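Local coordinates for protein type VI secretion system component (Escherichia coli O6, PDB 2P5Z) that probably forms part of the type VI secretion apparatus, resembling the T4 bacteriophage tail proteins gp27 and gp5, at residues A[109-112]-A[113-117]. Numbering follows the deposited sequence.
Sequences RLEP and RMALL
Pro112 and Ala115 meet where strand 104-111 gives way to the short 3-10 segment 114-117, in the region that belongs to the phage tail baseplate family. The first backbone link of the 3-10 turn that follows the strand runs from Ala115 N to Pro112 O, a weak hydrogen bond of 3.1 Å with an N-H...O angle of only 133°. Two further bonds of the same i to i+3 spacing carry the turn on: Leu116 N to Arg113 O at 2.8 Å and Leu117 N to Met114 O at 3.0 Å.

Van der Waals contact centres on the Ala115 methyl, which points back at the strand end. Its CB lies 3.8 Å from Glu111 CB, and the same Ala115 CB sits 3.4 Å from Pro112 O and 3.7 Å from Glu111 OE2. With CG anti to the carbonyl carbon (chi1 -56°) and the chain extended beyond it, Glu111 carries its carboxylate past that methyl, while its OE1 makes a weak hydrogen bond with Thr92 OG1 of the neighbouring strand 85-99. The buried Pro112 ring is packed by Phe43 and by Phe188 of strand 185-191, which also touches Met114.

The charged end of Arg113 is paired outside the turn. Its side chain sets off away from the strand end, although Arg113 CB still rests 3.7 Å from Pro112 C. The chain bends at chi3 (-61°), and two acidic groups probably hold the guanidinium's orientation and tie the turn to strand 196-202: NH1 meets Asp149 OD1 and NE meets Glu197 OE2.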
loop_
_atom_site.group_PDB
_atom_site.type_symbol
_atom_site.label_atom_id
_atom_site.label_comp_id
_atom_site.label_asym_id
_atom_site.label_seq_id
_atom_site.Cartn_x
_atom_site.Cartn_y
_atom_site.Cartn_z
ATOM N N ARG A 109 -23.871 -0.685 -9.708
ATOM C CA ARG A 109 -22.953 -1.762 -9.409
ATOM C C ARG A 109 -23.758 -2.964 -8.954
ATOM O O ARG A 109 -24.584 -2.854 -8.072
ATOM C CB ARG A 109 -21.958 -1.337 -8.334
ATOM C CG ARG A 109 -20.972 -2.432 -7.938
ATOM C CD ARG A 109 -19.763 -1.838 -7.263
ATOM N NE ARG A 109 -18.688 -1.588 -8.219
ATOM C CZ ARG A 109 -17.642 -0.811 -7.977
ATOM N NH1 ARG A 109 -17.542 -0.192 -6.819
ATOM N NH2 ARG A 109 -16.714 -0.636 -8.898
ATOM N N LEU A 110 -23.532 -4.109 -9.571
ATOM C CA LEU A 110 -24.261 -5.307 -9.227
ATOM C C LEU A 110 -23.285 -6.312 -8.633
ATOM O O LEU A 110 -22.310 -6.725 -9.277
ATOM C CB LEU A 110 -24.952 -5.903 -10.456
ATOM C CG LEU A 110 -25.590 -7.274 -10.169
ATOM C CD1 LEU A 110 -26.795 -7.083 -9.245
ATOM C CD2 LEU A 110 -26.003 -8.017 -11.434
ATOM N N GLU A 111 -23.533 -6.679 -7.380
ATOM C CA GLU A 111 -22.692 -7.632 -6.670
ATOM C C GLU A 111 -23.618 -8.683 -6.071
ATOM O O GLU A 111 -24.814 -8.423 -5.886
ATOM C CB GLU A 111 -21.895 -6.915 -5.584
ATOM C CG GLU A 111 -21.057 -5.768 -6.096
ATOM C CD GLU A 111 -20.003 -5.307 -5.123
ATOM O OE1 GLU A 111 -20.182 -4.214 -4.536
ATOM O OE2 GLU A 111 -18.990 -6.030 -4.959
ATOM N N PRO A 112 -23.082 -9.870 -5.753
ATOM C CA PRO A 112 -23.944 -10.823 -5.073
ATOM C C PRO A 112 -24.115 -10.424 -3.590
ATOM O O PRO A 112 -23.450 -9.493 -3.097
ATOM C CB PRO A 112 -23.144 -12.115 -5.174
ATOM C CG PRO A 112 -21.761 -11.672 -5.126
ATOM C CD PRO A 112 -21.715 -10.403 -5.912
ATOM N N ARG A 113 -25.012 -11.104 -2.893
ATOM C CA ARG A 113 -25.332 -10.734 -1.520
ATOM C C ARG A 113 -24.115 -10.945 -0.594
ATOM O O ARG A 113 -23.893 -10.151 0.328
ATOM C CB ARG A 113 -26.566 -11.504 -1.034
ATOM C CG ARG A 113 -27.892 -10.993 -1.589
ATOM C CD ARG A 113 -28.981 -12.051 -1.427
ATOM N NE ARG A 113 -28.652 -13.282 -2.149
ATOM C CZ ARG A 113 -29.150 -14.489 -1.865
ATOM N NH1 ARG A 113 -29.990 -14.642 -0.840
ATOM N NH2 ARG A 113 -28.799 -15.556 -2.588
ATOM N N MET A 114 -23.300 -11.959 -0.907
ATOM C CA MET A 114 -22.037 -12.201 -0.223
ATOM C C MET A 114 -21.171 -10.961 -0.090
ATOM O O MET A 114 -20.603 -10.744 0.959
ATOM C CB MET A 114 -21.252 -13.347 -0.870
ATOM C CG MET A 114 -19.960 -13.738 -0.119
ATOM S SD MET A 114 -19.127 -15.155 -0.850
ATOM C CE MET A 114 -18.339 -15.868 0.588
ATOM N N ALA A 115 -21.098 -10.115 -1.118
ATOM C CA ALA A 115 -20.363 -8.840 -1.008
ATOM C C ALA A 115 -20.784 -7.998 0.194
ATOM O O ALA A 115 -19.989 -7.222 0.702
ATOM C CB ALA A 115 -20.513 -8.020 -2.255
ATOM N N LEU A 116 -22.022 -8.156 0.658
ATOM C CA LEU A 116 -22.500 -7.354 1.782
ATOM C C LEU A 116 -21.870 -7.721 3.123
ATOM O O LEU A 116 -21.953 -6.929 4.048
ATOM C CB LEU A 116 -24.016 -7.387 1.896
ATOM C CG LEU A 116 -24.776 -6.844 0.698
ATOM C CD1 LEU A 116 -26.247 -7.185 0.895
ATOM C CD2 LEU A 116 -24.556 -5.325 0.515
ATOM N N LEU A 117 -21.196 -8.878 3.205
ATOM C CA LEU A 117 -20.406 -9.251 4.390
ATOM C C LEU A 117 -19.287 -8.261 4.718
ATOM O O LEU A 117 -18.686 -8.335 5.781
ATOM C CB LEU A 117 -19.747 -10.625 4.266
ATOM C CG LEU A 117 -20.376 -11.962 3.877
ATOM C CD1 LEU A 117 -19.784 -13.065 4.728
ATOM C CD2 LEU A 117 -21.910 -11.984 3.871
#